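Long-range contact in transcriptional regulator, MerR-family (Cupriavidus metallidurans CH34, PDB 5GPE), which binds lead(II) as a dimeric metal-sensing regulator of the MerR family and probably controls transcription by binding DNA: residues Q46-I51 with L67-D72. Sequence-based numbering, arbitrary orientation.
Sequences QRLLFI and LLNLRD
F50, chi1 t (180°), lays one ring face against the outer end of R71: CD sits 4.1 Å from the ring centroid, 21° off the normal (CH-pi), and the guanidinium continues over the ring, R71 NH1 3.7 Å from F50 CD2. L67 CB meets the ring edge at F50 CZ (4.1 Å), and L68 CD2 lies 3.6 Å from F50 CD1. Both segments are helical (F50 N to Q46 O 3.0 Å, R71 N to L67 O 2.8 Å). Their short axes approach to 12.1 Å, with 136° between N-to-C directions, so long side chains bridge the gap; the nearest CA atoms, of R47 and L68, are 8.7 Å apart. R47 (chi1 t, chi2 p, chi3 p) bends across L68, whose CD2 covers one guanidinium face, 3.4 Å from R47 NE. R47 NH2 salt-bridges D72 OD1 at 3.3 Å, while NH1 hydrogen-bonds the L26 carbonyl. R71 (chi1 and chi2 t) brings its NE within 4.6 Å of R47 NE, like charges side by side. Helices 42-56 and 61-71 form the helical hairpin that follows the first wing in the winged-helix domain, DNA-binding in MerR relatives. I51 and L48 face helix 15-23, L67 and L70 touch helix 79-111, and L128 of the second subunit packs on F50.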
loop_
_atom_site.group_PDB
_atom_site.type_symbol
_atom_site.label_atom_id
_atom_site.label_comp_id
_atom_site.label_asym_id
_atom_site.label_seq_id
_atom_site.Cartn_x
_atom_site.Cartn_y
_atom_site.Cartn_z
ATOM N N GLN B 46 2.387 3.716 27.731
ATOM C CA GLN B 46 3.729 3.585 27.159
ATOM C C GLN B 46 3.761 2.595 25.990
ATOM O O GLN B 46 4.504 2.774 25.026
ATOM C CB GLN B 46 4.757 3.185 28.225
ATOM C CG GLN B 46 5.061 4.288 29.240
ATOM C CD GLN B 46 5.379 5.627 28.579
ATOM O OE1 GLN B 46 6.154 5.689 27.614
ATOM N NE2 GLN B 46 4.750 6.698 29.063
ATOM N N ARG B 47 2.905 1.587 26.038
ATOM C CA ARG B 47 2.777 0.622 24.973
ATOM C C ARG B 47 2.194 1.292 23.729
ATOM O O ARG B 47 2.689 1.147 22.673
ATOM C CB ARG B 47 1.883 -0.501 25.411
ATOM C CG ARG B 47 1.441 -1.410 24.310
ATOM C CD ARG B 47 2.614 -2.148 23.808
ATOM N NE ARG B 47 3.313 -2.918 24.805
ATOM C CZ ARG B 47 3.080 -4.180 25.091
ATOM N NH1 ARG B 47 2.125 -4.832 24.518
ATOM N NH2 ARG B 47 3.830 -4.781 25.968
ATOM N N LEU B 48 1.150 2.055 23.899
ATOM C CA LEU B 48 0.529 2.782 22.792
ATOM C C LEU B 48 1.476 3.766 22.127
ATOM O O LEU B 48 1.500 3.878 20.900
ATOM C CB LEU B 48 -0.735 3.512 23.246
ATOM C CG LEU B 48 -1.959 2.635 23.511
ATOM C CD1 LEU B 48 -3.066 3.456 24.146
ATOM C CD2 LEU B 48 -2.401 1.993 22.203
ATOM N N LEU B 49 2.282 4.445 22.937
ATOM C CA LEU B 49 3.288 5.347 22.405
ATOM C C LEU B 49 4.353 4.591 21.599
ATOM O O LEU B 49 4.770 5.063 20.546
ATOM C CB LEU B 49 3.920 6.188 23.516
ATOM C CG LEU B 49 2.956 7.114 24.267
ATOM C CD1 LEU B 49 3.699 7.874 25.363
ATOM C CD2 LEU B 49 2.238 8.097 23.350
ATOM N N PHE B 50 4.768 3.422 22.084
ATOM C CA PHE B 50 5.719 2.556 21.377
ATOM C C PHE B 50 5.148 2.142 20.028
ATOM O O PHE B 50 5.812 2.258 19.014
ATOM C CB PHE B 50 6.048 1.303 22.223
ATOM C CG PHE B 50 7.024 0.352 21.575
ATOM C CD1 PHE B 50 6.582 -0.635 20.692
ATOM C CD2 PHE B 50 8.383 0.427 21.852
ATOM C CE1 PHE B 50 7.485 -1.509 20.100
ATOM C CE2 PHE B 50 9.281 -0.444 21.270
ATOM C CZ PHE B 50 8.838 -1.408 20.382
ATOM N N ILE B 51 3.904 1.696 20.028
ATOM C CA ILE B 51 3.189 1.318 18.799
ATOM C C ILE B 51 3.104 2.496 17.811
ATOM O O ILE B 51 3.359 2.324 16.616
ATOM C CB ILE B 51 1.767 0.782 19.098
ATOM C CG1 ILE B 51 1.854 -0.549 19.861
ATOM C CG2 ILE B 51 0.971 0.563 17.809
ATOM C CD1 ILE B 51 0.565 -0.960 20.519
ATOM N N LEU B 67 8.601 -6.975 17.542
ATOM C CA LEU B 67 9.346 -6.048 18.408
ATOM C C LEU B 67 8.849 -6.060 19.849
ATOM O O LEU B 67 9.660 -6.069 20.783
ATOM C CB LEU B 67 9.294 -4.617 17.871
ATOM C CG LEU B 67 10.033 -4.380 16.558
ATOM C CD1 LEU B 67 9.700 -2.996 16.056
ATOM C CD2 LEU B 67 11.528 -4.521 16.727
ATOM N N LEU B 68 7.521 -6.071 20.025
ATOM C CA LEU B 68 6.916 -6.151 21.361
ATOM C C LEU B 68 7.325 -7.432 22.103
ATOM O O LEU B 68 7.605 -7.396 23.304
ATOM C CB LEU B 68 5.386 -6.036 21.286
ATOM C CG LEU B 68 4.834 -4.643 20.942
ATOM C CD1 LEU B 68 3.347 -4.713 20.662
ATOM C CD2 LEU B 68 5.103 -3.642 22.059
ATOM N N ASN B 69 7.319 -8.559 21.398
ATOM C CA ASN B 69 7.720 -9.846 21.994
ATOM C C ASN B 69 9.181 -9.833 22.482
ATOM O O ASN B 69 9.478 -10.310 23.575
ATOM C CB ASN B 69 7.482 -11.007 21.017
ATOM C CG ASN B 69 6.006 -11.424 20.929
ATOM O OD1 ASN B 69 5.193 -11.177 21.831
ATOM N ND2 ASN B 69 5.662 -12.087 19.833
ATOM N N LEU B 70 10.066 -9.221 21.697
ATOM C CA LEU B 70 11.458 -9.007 22.107
ATOM C C LEU B 70 11.598 -7.980 23.261
ATOM O O LEU B 70 12.370 -8.201 24.215
ATOM C CB LEU B 70 12.288 -8.557 20.924
ATOM C CG LEU B 70 12.485 -9.673 19.899
ATOM C CD1 LEU B 70 12.780 -9.108 18.518
ATOM C CD2 LEU B 70 13.568 -10.645 20.356
ATOM N N ARG B 71 10.837 -6.891 23.206
ATOM C CA ARG B 71 10.781 -5.912 24.327
ATOM C C ARG B 71 10.345 -6.574 25.651
ATOM O O ARG B 71 10.863 -6.253 26.719
ATOM C CB ARG B 71 9.850 -4.743 23.954
ATOM C CG ARG B 71 9.612 -3.664 25.008
ATOM C CD ARG B 71 8.766 -2.516 24.443
ATOM N NE ARG B 71 7.765 -1.976 25.386
ATOM C CZ ARG B 71 7.692 -0.728 25.862
ATOM N NH1 ARG B 71 8.581 0.211 25.530
ATOM N NH2 ARG B 71 6.702 -0.416 26.698
ATOM N N ASP B 72 9.384 -7.483 25.575
ATOM C CA ASP B 72 8.873 -8.210 26.751
ATOM C C ASP B 72 9.844 -9.268 27.302
ATOM O O ASP B 72 9.596 -9.786 28.388
ATOM C CB ASP B 72 7.525 -8.888 26.434
ATOM C CG ASP B 72 6.375 -7.882 26.194
ATOM O OD1 ASP B 72 6.505 -6.685 26.518
ATOM O OD2 ASP B 72 5.316 -8.310 25.676
#